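Local coordinates for uncharacterized protein ScGH5_18 (Streptomyces cattleya, PDB 7LR8) that probably hydrolyses the beta-1,4 bond between mannose and N-acetylglucosamine in the Man-beta-1,4-GlcNAc core of N-glycans, as a family GH5 subfamily 18 glycosidase, at residues Leu194-Tyr198 with His213-Ile217. The protein carries 1 engineered substitution. Sequence-based numbering, arbitrary orientation.
Sequences LHAEY and HSARI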
# COMPACT_ATOMS: atom_id res chain seq x y z
N LEU B 194 14.07 14.71 15.46
CA LEU B 194 13.68 13.86 16.57
C LEU B 194 12.96 12.64 16.03
O LEU B 194 12.69 12.52 14.83
CB LEU B 194 12.76 14.62 17.54
CG LEU B 194 11.44 15.05 16.91
CD1 LEU B 194 10.28 14.87 17.89
CD2 LEU B 194 11.48 16.52 16.45
N HIS B 195 12.59 11.74 16.94
CA HIS B 195 11.70 10.63 16.62
C HIS B 195 10.59 10.64 17.66
O HIS B 195 10.73 11.24 18.73
CB HIS B 195 12.47 9.29 16.60
CG HIS B 195 12.90 8.82 17.95
ND1 HIS B 195 12.24 7.83 18.64
CD2 HIS B 195 13.94 9.20 18.73
CE1 HIS B 195 12.84 7.63 19.79
NE2 HIS B 195 13.88 8.44 19.87
N ALA B 196 9.47 9.99 17.33
CA ALA B 196 8.25 10.13 18.12
C ALA B 196 7.56 8.77 18.18
O ALA B 196 7.01 8.30 17.18
CB ALA B 196 7.31 11.16 17.51
N GLU B 197 7.59 8.15 19.35
CA GLU B 197 7.07 6.80 19.53
C GLU B 197 5.81 6.82 20.39
O GLU B 197 5.70 7.62 21.33
CB GLU B 197 8.13 5.89 20.16
CG GLU B 197 9.53 6.00 19.52
CD GLU B 197 9.53 5.85 18.00
OE1 GLU B 197 10.44 6.41 17.34
OE2 GLU B 197 8.64 5.18 17.46
N TYR B 198 4.85 5.96 20.05
CA TYR B 198 3.62 5.90 20.84
C TYR B 198 3.88 5.21 22.18
O TYR B 198 4.94 4.64 22.41
CB TYR B 198 2.50 5.24 20.04
CG TYR B 198 2.29 3.75 20.25
CD1 TYR B 198 3.09 2.82 19.59
CD2 TYR B 198 1.26 3.28 21.06
CE1 TYR B 198 2.88 1.45 19.76
CE2 TYR B 198 1.04 1.93 21.23
CZ TYR B 198 1.85 1.02 20.58
OH TYR B 198 1.62 -0.33 20.76
N HIS B 213 15.54 5.32 24.42
CA HIS B 213 15.60 5.77 23.03
C HIS B 213 14.90 7.11 22.86
O HIS B 213 15.41 8.00 22.17
CB HIS B 213 14.95 4.75 22.08
CG HIS B 213 15.62 3.41 22.01
ND1 HIS B 213 14.91 2.26 21.75
CD2 HIS B 213 16.92 3.04 22.11
CE1 HIS B 213 15.74 1.23 21.72
NE2 HIS B 213 16.96 1.68 21.93
N SER B 214 13.71 7.26 23.46
CA SER B 214 12.94 8.48 23.27
C SER B 214 13.62 9.69 23.92
O SER B 214 13.57 10.80 23.38
CB SER B 214 11.53 8.30 23.84
OG SER B 214 10.75 7.48 22.98
N ALA B 215 14.25 9.48 25.07
CA ALA B 215 14.83 10.57 25.85
C ALA B 215 16.31 10.80 25.57
O ALA B 215 16.86 11.81 26.02
CB ALA B 215 14.62 10.32 27.35
N ARG B 216 16.97 9.90 24.83
CA ARG B 216 18.40 10.04 24.61
C ARG B 216 18.81 10.02 23.14
O ARG B 216 20.01 10.20 22.85
CB ARG B 216 19.16 8.94 25.36
CG ARG B 216 18.92 8.98 26.86
CD ARG B 216 19.52 7.80 27.59
NE ARG B 216 18.97 7.69 28.94
CZ ARG B 216 19.19 6.68 29.77
NH1 ARG B 216 19.95 5.65 29.40
NH2 ARG B 216 18.64 6.68 30.98
N ILE B 217 17.88 9.80 22.21
CA ILE B 217 18.15 9.88 20.78
C ILE B 217 17.25 10.96 20.19
O ILE B 217 16.06 11.03 20.53
CB ILE B 217 17.90 8.52 20.09
CG1 ILE B 217 18.72 7.41 20.77
CG2 ILE B 217 18.26 8.58 18.63
CD1 ILE B 217 18.50 6.04 20.15
O HOH W 1 11.40 11.07 21.44
O HOH W 2 13.69 12.34 19.73
O HOH W 3 9.33 9.27 21.53
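The carbonyl oxygen of His213 is gripped from opposite faces of its plane, by the ring N-H of His195 and by the backbone N-H of Ile217. The contact joins the fifth strand of the (beta/alpha)8 barrel, the fold of GH5 enzymes, to the last turn of helix 211-216 in the connection toward strand 221-225. His195 NE2 lies 2.8 Å from His213 O, nearly in line with its N-H and with the oxygen close to the ring plane, yet NE2 stands well above the His213 carbonyl plane, not on a lone pair, with a C=O...N angle of 110°. The carbonyl can take this second donor while keeping the helical bond from Ile217 N.

Across CE1, the other ring nitrogen of His195, ND1, donates to Glu197 OE1 at 2.6 Å, and OE1 accepts on its anti lone pair, away from OE2. Both ring nitrogens are thus in donor geometry. Chi1 of 71° sets CG of His195 between its backbone N and carbonyl carbon, and the two in-plane bonds then fix the ring rotation. The carboxylate is held further by Asn155, whose backbone N bonds to Glu197 OE2, while Leu177 of helix 170-187 packs on both side chains. Tyr198, which follows Glu197 directly, touches the bound N-acetylglucosamine, and the Glu197 side chain is about 9 Å from that sugar.

Water fills in where the main chains stand apart. One molecule links Ile217 O to His195 N, accepting from the latter; another joins His195 O to Ser214 O. A third takes the N-H of Glu197 at 3.0 Å and lies 2.7 Å from Ser214 OG, which is 4.0 Å from Glu197 CG.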